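Long-range contacts in ribosome maturation protein SDO1 homolog (Methanothermobacter thermautotrophicus, PDB 2WBM), which probably takes part in ribosome maturation as an archaeal member of the SBDS family and is thought to bind RNA: residues 27-32 with 72-77; 62-67 with 92-97. All coordinates share one frame; numbering follows the deposited sequence. Where two conformers were deposited one is given.

Contact 1: 27-32 with 72-77; sequences AVIARL and DARKGD
A turn built on Asp-72 lies against strand 28-34 in the N-terminal SBDS domain, and Ala-73 and Arg-74 of that turn make the contact with Ala-27 and Ile-29. The polar link is one hydrogen bond, from Arg-74 NH2 to Ala-27 O at 2.9 Å. It is bent, with 139° at the hydrogen, and the donor sits above the carbonyl plane instead of on a lone pair. On the arginine side the oxygen lies at the guanidinium edge, 9° out of its plane. Arg-74 has two conformers; this bond and the stem contacts below belong to the one described, so their persistence is uncertain.

The apolar half is carried by Ile-29. With CG1 beside the backbone N (chi1 -71°) and the chain extended beyond it, its CD1 reaches the arginine stem, 3.4 Å from Arg-74 CG and equally near NE. The two side chains cross obliquely, and CG1 also meets the methyl of Ala-73, with 3.9 Å between Ile-29 CG1 and Ala-73 CB. Arg-74 bends at chi2, which carries its stem past Ile-29 CD1 before the guanidinium arrives at Ala-27.

The turn has its own internal bonds. Asp-72 OD1 accepts from Lys-75 N at 2.9 Å, an Asx motif, and more weakly from Arg-74 N. Opposite Asp-72 stand two residues, Gly-76 and Asp-77, a G1 beta bulge whose glycine has the positive phi that glycine tolerates readily.

Gln-112 of helix 110-131 gives Ala-27 O a second donor through NE2. Glu-40 of strand 37-43 accepts from Ala-73 N and forms a salt bridge with Arg-31, thereby joining the turn to the sheet by another route. Strand 28-34 is central in its three-stranded antiparallel sheet, flanked by 37-43 and 105-107, while Ala-30 and Leu-32 pack on helix 93-103.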
loop_
_atom_site.group_PDB
_atom_site.type_symbol
_atom_site.label_atom_id
_atom_site.label_comp_id
_atom_site.label_asym_id
_atom_site.label_seq_id
_atom_site.Cartn_x
_atom_site.Cartn_y
_atom_site.Cartn_z
ATOM N N ALA A 27 4.454 -6.772 -16.488
ATOM C CA ALA A 27 3.323 -6.131 -17.154
ATOM C C ALA A 27 2.150 -7.083 -17.191
ATOM O O ALA A 27 2.329 -8.279 -17.406
ATOM C CB ALA A 27 3.663 -5.681 -18.574
ATOM N N VAL A 28 0.959 -6.528 -16.995
ATOM C CA VAL A 28 -0.285 -7.286 -17.082
ATOM C C VAL A 28 -1.067 -6.706 -18.248
ATOM O O VAL A 28 -0.666 -5.690 -18.837
ATOM C CB VAL A 28 -1.085 -7.255 -15.726
ATOM C CG1 VAL A 28 -0.214 -7.796 -14.584
ATOM C CG2 VAL A 28 -1.564 -5.821 -15.398
ATOM N N ILE A 29 -2.152 -7.363 -18.614
ATOM C CA ILE A 29 -2.957 -6.912 -19.720
ATOM C C ILE A 29 -4.233 -6.258 -19.212
ATOM O O ILE A 29 -4.898 -6.809 -18.326
ATOM C CB ILE A 29 -3.285 -8.120 -20.617
ATOM C CG1 ILE A 29 -2.008 -8.557 -21.353
ATOM C CG2 ILE A 29 -4.431 -7.779 -21.598
ATOM C CD1 ILE A 29 -2.115 -9.935 -21.994
ATOM N N ALA A 30 -4.549 -5.075 -19.729
ATOM C CA ALA A 30 -5.884 -4.505 -19.549
ATOM C C ALA A 30 -6.632 -4.732 -20.855
ATOM O O ALA A 30 -6.116 -4.427 -21.940
ATOM C CB ALA A 30 -5.808 -3.003 -19.200
ATOM N N ARG A 31 -7.825 -5.291 -20.751
ATOM C CA ARG A 31 -8.593 -5.752 -21.903
ATOM C C ARG A 31 -9.974 -5.105 -21.907
ATOM O O ARG A 31 -10.622 -5.011 -20.864
ATOM C CB ARG A 31 -8.778 -7.274 -21.790
ATOM C CG ARG A 31 -9.696 -7.869 -22.839
ATOM C CD ARG A 31 -9.888 -9.330 -22.589
ATOM N NE ARG A 31 -8.678 -10.104 -22.881
ATOM C CZ ARG A 31 -8.483 -11.371 -22.509
ATOM N NH1 ARG A 31 -9.414 -12.055 -21.829
ATOM N NH2 ARG A 31 -7.353 -11.983 -22.851
ATOM N N LEU A 32 -10.427 -4.675 -23.081
ATOM C CA LEU A 32 -11.790 -4.234 -23.248
ATOM C C LEU A 32 -12.366 -4.913 -24.487
ATOM O O LEU A 32 -11.727 -4.892 -25.547
ATOM C CB LEU A 32 -11.827 -2.713 -23.406
ATOM C CG LEU A 32 -13.229 -2.111 -23.600
ATOM C CD1 LEU A 32 -14.134 -2.408 -22.423
ATOM C CD2 LEU A 32 -13.103 -0.590 -23.785
ATOM N N ASP A 72 -4.494 -8.810 -29.468
ATOM C CA ASP A 72 -4.106 -9.802 -28.471
ATOM C C ASP A 72 -2.678 -9.504 -28.046
ATOM O O ASP A 72 -1.738 -9.701 -28.812
ATOM C CB ASP A 72 -4.240 -11.238 -28.997
ATOM C CG ASP A 72 -3.960 -12.279 -27.913
ATOM O OD1 ASP A 72 -2.882 -12.217 -27.290
ATOM O OD2 ASP A 72 -4.819 -13.153 -27.675
ATOM N N ALA A 73 -2.529 -9.024 -26.818
ATOM C CA ALA A 73 -1.236 -8.515 -26.358
ATOM C C ALA A 73 -0.197 -9.599 -26.105
ATOM O O ALA A 73 1.001 -9.338 -26.188
ATOM C CB ALA A 73 -1.420 -7.625 -25.132
ATOM N N ARG A 74 -0.629 -10.815 -25.810
ATOM C CA ARG A 74 0.358 -11.864 -25.643
ATOM C C ARG A 74 0.800 -12.427 -26.994
ATOM O O ARG A 74 1.944 -12.838 -27.135
ATOM C CB ARG A 74 -0.116 -12.958 -24.681
ATOM C CG ARG A 74 -0.209 -12.499 -23.218
ATOM C CD ARG A 74 1.083 -11.849 -22.701
ATOM N NE ARG A 74 0.938 -11.342 -21.334
ATOM C CZ ARG A 74 1.818 -10.561 -20.711
ATOM N NH1 ARG A 74 2.929 -10.177 -21.320
ATOM N NH2 ARG A 74 1.585 -10.161 -19.468
ATOM N N LYS A 75 -0.089 -12.422 -27.976
ATOM C CA LYS A 75 0.264 -12.972 -29.283
ATOM C C LYS A 75 0.882 -11.914 -30.198
ATOM O O LYS A 75 1.531 -12.248 -31.190
ATOM C CB LYS A 75 -0.941 -13.680 -29.912
ATOM C CG LYS A 75 -1.082 -15.076 -29.345
ATOM C CD LYS A 75 -2.457 -15.677 -29.498
ATOM C CE LYS A 75 -2.470 -17.027 -28.785
ATOM N NZ LYS A 75 -3.821 -17.637 -28.760
ATOM N N GLY A 76 0.700 -10.656 -29.826
ATOM C CA GLY A 76 1.355 -9.531 -30.498
ATOM C C GLY A 76 0.639 -9.003 -31.725
ATOM O O GLY A 76 1.202 -8.207 -32.485
ATOM N N ASP A 77 -0.588 -9.467 -31.955
ATOM C CA ASP A 77 -1.460 -8.967 -33.015
ATOM C C ASP A 77 -1.995 -7.573 -32.636
ATOM O O ASP A 77 -2.591 -7.420 -31.569
ATOM C CB ASP A 77 -2.595 -9.996 -33.181
ATOM C CG ASP A 77 -3.584 -9.624 -34.238
ATOM O OD1 ASP A 77 -3.244 -8.796 -35.107
ATOM O OD2 ASP A 77 -4.703 -10.198 -34.211
#

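Contact 2: 62-67 with 92-97; sequences DVLAVQ and DPLEVT
The backbones come nearest at Gln-67 and Pro-93, whose CA atoms are 6.0 Å apart, and have diverged to 8.2 Å between the CA atoms of Leu-64 and Thr-97. Leu-64 and Thr-97 meet tip to tip: both leucine methyls approach the threonine hydroxyl, at 3.6 Å for Leu-64 CD2 to Thr-97 OG1, and CD2 also touches the threonine methyl CG2. Leu-64 CD1 also lies 3.7 Å from Leu-94 CD2. That same Leu-94 methyl lies 3.8 Å from Gln-67 CD, where the two side chains cross. Having CG beside the backbone N (chi1 -59°) and an extended chain after it, Gln-67 carries its amide out to this methyl.

Segment 92-97 holds the N-cap Asp-92 and the first turn of helix 93-103; Asp-92 OD1 accepts from Leu-94 N at 2.9 Å. Pro-93 follows the cap, and its ring carbon CG rests 3.7 Å from Gln-67 O. One turn on, Thr-97 OG1 donates to Pro-93 O at 2.7 Å, while Thr-97 N reaches the same oxygen from the opposite face of its plane. The hydroxyl that faces the leucine methyls is therefore hydrogen-bonded within its own helix. Val-60 of helix 60-63 touches both Leu-94 and Thr-97, and Val-41 of strand 37-43 packs on Leu-64 and Thr-97.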
loop_
_atom_site.group_PDB
_atom_site.type_symbol
_atom_site.label_atom_id
_atom_site.label_comp_id
_atom_site.label_asym_id
_atom_site.label_seq_id
_atom_site.Cartn_x
_atom_site.Cartn_y
_atom_site.Cartn_z
ATOM N N ASP A 62 2.767 6.849 -18.052
ATOM C CA ASP A 62 3.531 6.066 -17.085
ATOM C C ASP A 62 2.944 4.660 -16.863
ATOM O O ASP A 62 3.650 3.754 -16.433
ATOM C CB ASP A 62 3.697 6.835 -15.784
ATOM C CG ASP A 62 4.569 8.087 -15.962
ATOM O OD1 ASP A 62 5.493 8.083 -16.811
ATOM O OD2 ASP A 62 4.316 9.077 -15.269
ATOM N N VAL A 63 1.663 4.492 -17.161
ATOM C CA VAL A 63 0.990 3.199 -17.001
ATOM C C VAL A 63 1.414 2.206 -18.105
ATOM O O VAL A 63 1.642 1.025 -17.832
ATOM C CB VAL A 63 -0.549 3.363 -16.984
ATOM C CG1 VAL A 63 -1.235 2.005 -16.891
ATOM C CG2 VAL A 63 -0.990 4.236 -15.820
ATOM N N LEU A 64 1.528 2.698 -19.342
ATOM C CA LEU A 64 1.771 1.828 -20.511
ATOM C C LEU A 64 3.194 1.311 -20.601
ATOM O O LEU A 64 4.130 2.080 -20.526
ATOM C CB LEU A 64 1.435 2.569 -21.810
ATOM C CG LEU A 64 -0.065 2.718 -22.056
ATOM C CD1 LEU A 64 -0.311 3.856 -23.029
ATOM C CD2 LEU A 64 -0.683 1.404 -22.586
ATOM N N ALA A 65 3.343 0.002 -20.806
ATOM C CA ALA A 65 4.656 -0.594 -21.085
ATOM C C ALA A 65 5.177 -0.193 -22.491
ATOM O O ALA A 65 6.379 0.033 -22.685
ATOM C CB ALA A 65 4.560 -2.108 -20.983
ATOM N N VAL A 66 4.247 -0.154 -23.443
ATOM C CA VAL A 66 4.478 0.348 -24.812
ATOM C C VAL A 66 3.206 1.072 -25.230
ATOM O O VAL A 66 2.106 0.702 -24.806
ATOM C CB VAL A 66 4.793 -0.795 -25.848
ATOM C CG1 VAL A 66 6.164 -1.407 -25.587
ATOM C CG2 VAL A 66 3.695 -1.877 -25.833
ATOM N N GLN A 67 3.339 2.105 -26.057
ATOM C CA GLN A 67 2.155 2.857 -26.487
ATOM C C GLN A 67 1.543 2.219 -27.727
ATOM O O GLN A 67 1.582 2.798 -28.809
ATOM C CB GLN A 67 2.508 4.330 -26.743
ATOM C CG GLN A 67 3.073 5.030 -25.519
ATOM C CD GLN A 67 3.329 6.513 -25.759
ATOM O OE1 GLN A 67 3.115 7.024 -26.857
ATOM N NE2 GLN A 67 3.825 7.201 -24.736
ATOM N N ASP A 92 -5.700 7.116 -31.349
ATOM C CA ASP A 92 -4.591 7.500 -30.486
ATOM C C ASP A 92 -4.502 6.556 -29.287
ATOM O O ASP A 92 -5.401 6.549 -28.442
ATOM C CB ASP A 92 -4.784 8.951 -30.010
ATOM C CG ASP A 92 -3.573 9.488 -29.240
ATOM O OD1 ASP A 92 -2.743 8.684 -28.762
ATOM O OD2 ASP A 92 -3.453 10.724 -29.124
ATOM N N PRO A 93 -3.418 5.762 -29.192
ATOM C CA PRO A 93 -3.266 4.837 -28.042
ATOM C C PRO A 93 -3.338 5.528 -26.676
ATOM O O PRO A 93 -3.760 4.904 -25.704
ATOM C CB PRO A 93 -1.865 4.256 -28.247
ATOM C CG PRO A 93 -1.684 4.292 -29.735
ATOM C CD PRO A 93 -2.289 5.636 -30.136
ATOM N N LEU A 94 -2.935 6.800 -26.605
ATOM C CA LEU A 94 -2.984 7.529 -25.333
ATOM C C LEU A 94 -4.414 7.967 -24.994
ATOM O O LEU A 94 -4.699 8.324 -23.854
ATOM C CB LEU A 94 -2.017 8.724 -25.336
ATOM C CG LEU A 94 -0.530 8.330 -25.486
ATOM C CD1 LEU A 94 0.396 9.537 -25.521
ATOM C CD2 LEU A 94 -0.084 7.341 -24.389
ATOM N N GLU A 95 -5.298 7.940 -25.988
ATOM C CA GLU A 95 -6.707 8.278 -25.763
ATOM C C GLU A 95 -7.542 7.004 -25.614
ATOM O O GLU A 95 -8.549 6.993 -24.908
ATOM C CB GLU A 95 -7.253 9.184 -26.873
ATOM C CG GLU A 95 -6.644 10.594 -26.865
ATOM C CD GLU A 95 -7.100 11.473 -28.023
ATOM O OE1 GLU A 95 -7.832 10.992 -28.915
ATOM O OE2 GLU A 95 -6.721 12.667 -28.045
ATOM N N VAL A 96 -7.117 5.931 -26.266
ATOM C CA VAL A 96 -7.803 4.646 -26.137
ATOM C C VAL A 96 -7.535 4.006 -24.767
ATOM O O VAL A 96 -8.441 3.455 -24.132
ATOM C CB VAL A 96 -7.406 3.691 -27.283
ATOM C CG1 VAL A 96 -7.927 2.265 -27.023
ATOM C CG2 VAL A 96 -7.931 4.227 -28.615
ATOM N N THR A 97 -6.280 4.065 -24.332
ATOM C CA THR A 97 -5.860 3.368 -23.112
ATOM C C THR A 97 -6.661 3.735 -21.838
ATOM O O THR A 97 -7.028 2.826 -21.077
ATOM C CB THR A 97 -4.336 3.504 -22.895
ATOM O OG1 THR A 97 -3.654 2.813 -23.945
ATOM C CG2 THR A 97 -3.924 2.936 -21.546
#

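How the contacts relate
From the N terminus the order is 27-32, 62-67, 72-77, 92-97, so the two contacts cross instead of nesting. Contact 1 closes a loop with 39 residues between its segments, including strand 37-43 and helices 45-52 and 60-63; contact 2 closes one of 24, including helix 81-88. The two loops share the chain from 62-67 to 72-77. Contact 1 ties a turn to the central strand of the three-stranded sheet, whereas contact 2 joins the connection after helix 60-63 to the start of helix 93-103. Their centres are 12 Å apart and their nearest atoms about 4 Å, without touching. Strand 37-43 has side-chain contacts with residues of both.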